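Local coordinates for protein CofB (Escherichia coli, PDB 5AX6) that serves as the minor pilin subunit of the CFA/III type IVb pilus, forms a homotrimer and probably takes part in pilus assembly, at residues V25-I30 and F103-I108; L296-G301 and S310-K315. All coordinates share one frame; numbering follows the deposited sequence.

Interaction 1 (V25-I30 and F103-I108); sequences VAEEQI and FSKDYI
The backbones of Ile-30 and Phe-103 come no nearer than 7.7 Å between CA atoms, the closest such approach of the two segments, and side chains alone bridge the gap. The site lies in the pilin domain, where the chain leaves helix 4-25 and enters strand 29-34; residues 103-108 belong to the long loop between strands 75-76 and 121-130. Glu-27 is the centre of the polar part. Its side chain, extended beyond CG (chi2 177°), reaches across tip to tip with two partners, one for each carboxylate oxygen. Lys-105 NZ forms a salt bridge with Glu-27 OE2 at 2.6 Å, approaching the syn lone pair, on the side of the other oxygen. Tyr-107 OH donates to Glu-27 OE1 at 2.5 Å, a short bond that meets the oxygen from above the carboxylate plane, 40° out of it. Ring and carboxylate planes stand 63° apart. Two donors on different oxygens should restrict rotation of the carboxylate. The lysine charge would favour its ionised form, an effect that Asp-238 of the second subunit, a like charge close by, would partly oppose. Arg-240 of that subunit adds a long, weak ion pair to Glu-27, so the group sits at a trimer interface. Beside this polar centre, Ile-30 supplies the apolar part. Its CG2 lies 3.6 Å from Tyr-107 OH, next to the short hydrogen bond. The aromatic pair is backed by helix 4-25, since Phe-24 meets Tyr-107 edge-to-face and also touches the ring of Phe-103. Phe-103 meets the isoleucine at its ring edge, with Ile-30 CD1 in the ring plane, 3.8 Å from Phe-103 CE1.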
loop_
_atom_site.group_PDB
_atom_site.type_symbol
_atom_site.label_atom_id
_atom_site.label_comp_id
_atom_site.label_asym_id
_atom_site.label_seq_id
_atom_site.Cartn_x
_atom_site.Cartn_y
_atom_site.Cartn_z
ATOM N N VAL A 25 26.655 5.468 -18.167
ATOM C CA VAL A 25 27.023 4.281 -18.933
ATOM C C VAL A 25 25.917 3.222 -18.828
ATOM O O VAL A 25 25.608 2.528 -19.808
ATOM C CB VAL A 25 28.366 3.697 -18.444
ATOM C CG1 VAL A 25 28.616 2.287 -19.007
ATOM C CG2 VAL A 25 29.511 4.615 -18.840
ATOM N N ALA A 26 25.325 3.103 -17.644
ATOM C CA ALA A 26 24.328 2.049 -17.397
ATOM C C ALA A 26 22.935 2.352 -17.970
ATOM O O ALA A 26 21.995 1.565 -17.790
ATOM C CB ALA A 26 24.223 1.782 -15.913
ATOM N N GLU A 27 22.781 3.486 -18.650
ATOM C CA GLU A 27 21.506 3.772 -19.312
ATOM C C GLU A 27 21.667 3.742 -20.823
ATOM O O GLU A 27 22.172 4.691 -21.412
ATOM C CB GLU A 27 20.941 5.133 -18.864
ATOM C CG GLU A 27 20.572 5.171 -17.399
ATOM C CD GLU A 27 20.088 6.543 -16.920
ATOM O OE1 GLU A 27 19.871 7.444 -17.760
ATOM O OE2 GLU A 27 19.927 6.709 -15.692
ATOM N N GLU A 28 21.239 2.657 -21.464
ATOM C CA GLU A 28 21.319 2.606 -22.914
ATOM C C GLU A 28 20.280 3.513 -23.555
ATOM O O GLU A 28 20.526 4.104 -24.609
ATOM C CB GLU A 28 21.151 1.177 -23.424
ATOM C CG GLU A 28 21.188 1.098 -24.931
ATOM C CD GLU A 28 21.713 -0.235 -25.426
ATOM O OE1 GLU A 28 22.132 -1.059 -24.585
ATOM O OE2 GLU A 28 21.709 -0.452 -26.656
ATOM N N GLN A 29 19.115 3.605 -22.919
ATOM C CA GLN A 29 18.086 4.557 -23.304
ATOM C C GLN A 29 18.068 5.679 -22.271
ATOM O O GLN A 29 18.024 5.412 -21.070
ATOM C CB GLN A 29 16.713 3.882 -23.390
ATOM C CG GLN A 29 16.622 2.786 -24.455
ATOM C CD GLN A 29 16.773 3.318 -25.878
ATOM O OE1 GLN A 29 17.789 3.080 -26.545
ATOM N NE2 GLN A 29 15.761 4.025 -26.354
ATOM N N ILE A 30 18.120 6.928 -22.722
ATOM C CA ILE A 30 18.151 8.045 -21.777
ATOM C C ILE A 30 17.044 9.041 -22.050
ATOM O O ILE A 30 16.546 9.127 -23.170
ATOM C CB ILE A 30 19.504 8.803 -21.811
ATOM C CG1 ILE A 30 19.792 9.314 -23.219
ATOM C CG2 ILE A 30 20.620 7.896 -21.364
ATOM C CD1 ILE A 30 21.028 10.204 -23.297
ATOM N N PHE A 103 20.311 16.447 -21.031
ATOM C CA PHE A 103 19.864 15.381 -20.136
ATOM C C PHE A 103 18.786 15.886 -19.177
ATOM O O PHE A 103 18.850 17.019 -18.707
ATOM C CB PHE A 103 21.054 14.804 -19.369
ATOM C CG PHE A 103 22.209 14.436 -20.259
ATOM C CD1 PHE A 103 22.061 13.456 -21.225
ATOM C CD2 PHE A 103 23.431 15.081 -20.146
ATOM C CE1 PHE A 103 23.111 13.114 -22.058
ATOM C CE2 PHE A 103 24.488 14.741 -20.976
ATOM C CZ PHE A 103 24.328 13.772 -21.932
ATOM N N SER A 104 17.783 15.056 -18.893
ATOM C CA SER A 104 16.673 15.499 -18.040
ATOM C C SER A 104 17.102 15.629 -16.593
ATOM O O SER A 104 16.464 16.334 -15.822
ATOM C CB SER A 104 15.476 14.544 -18.135
ATOM O OG SER A 104 15.822 13.251 -17.678
ATOM N N LYS A 105 18.188 14.948 -16.241
ATOM C CA LYS A 105 18.756 14.982 -14.900
ATOM C C LYS A 105 20.261 15.175 -15.009
ATOM O O LYS A 105 20.836 14.848 -16.037
ATOM C CB LYS A 105 18.456 13.674 -14.175
ATOM C CG LYS A 105 19.135 12.477 -14.877
ATOM C CD LYS A 105 18.832 11.138 -14.206
ATOM C CE LYS A 105 19.241 9.954 -15.097
ATOM N NZ LYS A 105 18.646 8.677 -14.592
ATOM N N ASP A 106 20.915 15.666 -13.962
ATOM C CA ASP A 106 22.379 15.730 -13.970
ATOM C C ASP A 106 22.998 14.425 -13.481
ATOM O O ASP A 106 22.766 14.006 -12.352
ATOM C CB ASP A 106 22.878 16.880 -13.096
ATOM C CG ASP A 106 22.398 18.228 -13.587
ATOM O OD1 ASP A 106 22.751 18.599 -14.724
ATOM O OD2 ASP A 106 21.669 18.906 -12.839
ATOM N N TYR A 107 23.794 13.782 -14.322
ATOM C CA TYR A 107 24.542 12.614 -13.862
ATOM C C TYR A 107 25.669 13.062 -12.954
ATOM O O TYR A 107 25.904 12.487 -11.891
ATOM C CB TYR A 107 25.084 11.830 -15.053
ATOM C CG TYR A 107 23.983 11.254 -15.898
ATOM C CD1 TYR A 107 23.421 10.007 -15.601
ATOM C CD2 TYR A 107 23.488 11.956 -16.983
ATOM C CE1 TYR A 107 22.396 9.478 -16.380
ATOM C CE2 TYR A 107 22.464 11.443 -17.764
ATOM C CZ TYR A 107 21.922 10.210 -17.458
ATOM O OH TYR A 107 20.911 9.720 -18.247
ATOM N N ILE A 108 26.376 14.096 -13.401
ATOM C CA ILE A 108 27.377 14.766 -12.591
ATOM C C ILE A 108 27.103 16.266 -12.682
ATOM O O ILE A 108 26.456 16.719 -13.622
ATOM C CB ILE A 108 28.812 14.458 -13.062
ATOM C CG1 ILE A 108 29.009 14.936 -14.503
ATOM C CG2 ILE A 108 29.098 12.951 -12.951
ATOM C CD1 ILE A 108 30.418 14.672 -15.069
#

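Interaction 2 (L296-G301 and S310-K315); sequences LTQIEG and SLIKLK
Thr-297 with Lys-313 and Ile-299 with Leu-311 are the hydrogen-bonded pairs of an antiparallel beta hairpin, strands 294-302 and 308-315, in the beta-repeat domain. Each pair exchanges two backbone bonds; the shortest runs from Lys-313 N to Thr-297 O at 2.7 Å. A side-chain bond adds to them near the hairpin turn: Gln-298, extended beyond CG, sends NE2 to Ser-310 OG at 2.9 Å, with the hydroxyl 22° out of the amide plane. Near the other end, a water joins Thr-297 OG1 at 2.6 Å to Lys-315 NZ, from which it accepts. The chi4 bend of Lys-315 (56°) sets NZ beside that water. At its outer edge strand 308-315 goes on pairing: Ile-312 and Lys-313 run parallel to a strand of the third subunit, extending the sheet. Packing divides between two faces. On one, Ile-299 CG1 presses on Leu-311 CD2 at 3.5 Å, and its CD1 lies against CB and CD of Lys-313, whose NZ continues to Gly-319 O. On the other face Leu-296 and Ile-312 cross at about a right angle, tightly: Leu-296 CD2 is 3.4 Å from Ile-312 CG2 and 3.7 Å from Leu-314 CB.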
loop_
_atom_site.group_PDB
_atom_site.type_symbol
_atom_site.label_atom_id
_atom_site.label_comp_id
_atom_site.label_asym_id
_atom_site.label_seq_id
_atom_site.Cartn_x
_atom_site.Cartn_y
_atom_site.Cartn_z
ATOM N N LEU A 296 -8.471 3.127 -1.739
ATOM C CA LEU A 296 -8.190 4.276 -0.878
ATOM C C LEU A 296 -7.490 5.311 -1.733
ATOM O O LEU A 296 -6.334 5.127 -2.108
ATOM C CB LEU A 296 -7.299 3.906 0.313
ATOM C CG LEU A 296 -7.896 3.452 1.633
ATOM C CD1 LEU A 296 -6.774 3.212 2.665
ATOM C CD2 LEU A 296 -8.913 4.481 2.123
ATOM N N THR A 297 -8.188 6.402 -2.016
ATOM C CA THR A 297 -7.758 7.357 -3.023
ATOM C C THR A 297 -7.575 8.744 -2.439
ATOM O O THR A 297 -8.381 9.184 -1.621
ATOM C CB THR A 297 -8.787 7.428 -4.150
ATOM O OG1 THR A 297 -8.986 6.111 -4.674
ATOM C CG2 THR A 297 -8.334 8.371 -5.255
ATOM N N GLN A 298 -6.525 9.441 -2.864
ATOM C CA GLN A 298 -6.306 10.797 -2.390
ATOM C C GLN A 298 -7.010 11.782 -3.308
ATOM O O GLN A 298 -6.831 11.736 -4.527
ATOM C CB GLN A 298 -4.819 11.134 -2.317
ATOM C CG GLN A 298 -4.561 12.460 -1.591
ATOM C CD GLN A 298 -3.092 12.833 -1.601
ATOM O OE1 GLN A 298 -2.330 12.332 -2.426
ATOM N NE2 GLN A 298 -2.687 13.713 -0.683
ATOM N N ILE A 299 -7.816 12.662 -2.727
ATOM C CA ILE A 299 -8.572 13.634 -3.514
ATOM C C ILE A 299 -8.381 15.051 -2.956
ATOM O O ILE A 299 -7.956 15.240 -1.815
ATOM C CB ILE A 299 -10.079 13.293 -3.557
ATOM C CG1 ILE A 299 -10.668 13.294 -2.145
ATOM C CG2 ILE A 299 -10.317 11.956 -4.271
ATOM C CD1 ILE A 299 -12.163 13.052 -2.098
ATOM N N GLU A 300 -8.683 16.049 -3.776
ATOM C CA GLU A 300 -8.528 17.430 -3.359
ATOM C C GLU A 300 -9.639 17.811 -2.398
ATOM O O GLU A 300 -10.758 17.314 -2.505
ATOM C CB GLU A 300 -8.551 18.361 -4.576
ATOM C CG GLU A 300 -7.330 18.262 -5.453
ATOM C CD GLU A 300 -6.148 19.068 -4.925
ATOM O OE1 GLU A 300 -6.199 19.561 -3.770
ATOM O OE2 GLU A 300 -5.161 19.212 -5.679
ATOM N N GLY A 301 -9.320 18.692 -1.459
ATOM C CA GLY A 301 -10.308 19.231 -0.549
ATOM C C GLY A 301 -9.912 20.613 -0.071
ATOM O O GLY A 301 -8.942 21.196 -0.545
ATOM N N SER A 310 -6.032 18.165 1.149
ATOM C CA SER A 310 -6.473 16.931 0.518
ATOM C C SER A 310 -6.989 15.985 1.591
ATOM O O SER A 310 -6.855 16.252 2.782
ATOM C CB SER A 310 -5.344 16.263 -0.289
ATOM O OG SER A 310 -4.304 15.802 0.561
ATOM N N LEU A 311 -7.580 14.882 1.147
ATOM C CA LEU A 311 -8.047 13.854 2.052
ATOM C C LEU A 311 -8.007 12.526 1.331
ATOM O O LEU A 311 -7.741 12.463 0.122
ATOM C CB LEU A 311 -9.468 14.163 2.551
ATOM C CG LEU A 311 -10.578 14.067 1.498
ATOM C CD1 LEU A 311 -11.912 13.759 2.173
ATOM C CD2 LEU A 311 -10.689 15.347 0.662
ATOM N N ILE A 312 -8.241 11.464 2.088
ATOM C CA ILE A 312 -8.340 10.113 1.548
ATOM C C ILE A 312 -9.807 9.720 1.471
ATOM O O ILE A 312 -10.576 10.041 2.380
ATOM C CB ILE A 312 -7.614 9.088 2.435
ATOM C CG1 ILE A 312 -6.141 9.453 2.534
ATOM C CG2 ILE A 312 -7.797 7.676 1.852
ATOM C CD1 ILE A 312 -5.515 9.641 1.205
ATOM N N LYS A 313 -10.177 9.028 0.402
ATOM C CA LYS A 313 -11.552 8.553 0.222
ATOM C C LYS A 313 -11.547 7.056 -0.075
ATOM O O LYS A 313 -10.864 6.597 -0.997
ATOM C CB LYS A 313 -12.247 9.331 -0.907
ATOM C CG LYS A 313 -13.687 8.895 -1.167
ATOM C CD LYS A 313 -14.325 9.762 -2.249
ATOM C CE LYS A 313 -15.760 9.317 -2.534
ATOM N NZ LYS A 313 -16.362 10.126 -3.623
ATOM N N LEU A 314 -12.296 6.289 0.717
ATOM C CA LEU A 314 -12.448 4.864 0.461
ATOM C C LEU A 314 -13.672 4.686 -0.432
ATOM O O LEU A 314 -14.791 4.993 -0.017
ATOM C CB LEU A 314 -12.607 4.084 1.773
ATOM C CG LEU A 314 -12.776 2.568 1.652
ATOM C CD1 LEU A 314 -11.552 1.911 1.033
ATOM C CD2 LEU A 314 -13.064 1.955 3.023
ATOM N N LYS A 315 -13.466 4.200 -1.654
ATOM C CA LYS A 315 -14.539 4.189 -2.642
ATOM C C LYS A 315 -14.553 2.965 -3.541
ATOM O O LYS A 315 -13.530 2.280 -3.703
ATOM C CB LYS A 315 -14.440 5.441 -3.518
ATOM C CG LYS A 315 -13.165 5.503 -4.357
ATOM C CD LYS A 315 -13.114 6.776 -5.206
ATOM C CE LYS A 315 -12.027 6.683 -6.271
ATOM N NZ LYS A 315 -12.206 5.477 -7.158
HETATM O O HOH W 1 -9.269 5.405 -7.114
#

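How the interactions relate
Interactions 1 and 2 follow one another along the chain and fall in different domains, the pilin domain and the beta-repeat domain. Their centres are 35 Å apart and their nearest atoms about 23 Å, so they do not touch. What they share is the trimer: both meet the second subunit. Interaction 1 does so through polar contacts and packing, among them the carbonyls of Ala-26 and Gln-29 bonded to Arg-236 and Arg-240 of that subunit and Lys-105 packed on its Arg-240. The hairpin of interaction 2 does so through packing and strand pairing at Gly-301, and it also meets the third subunit. Each contact thus lies beside a subunit interface of the homotrimer.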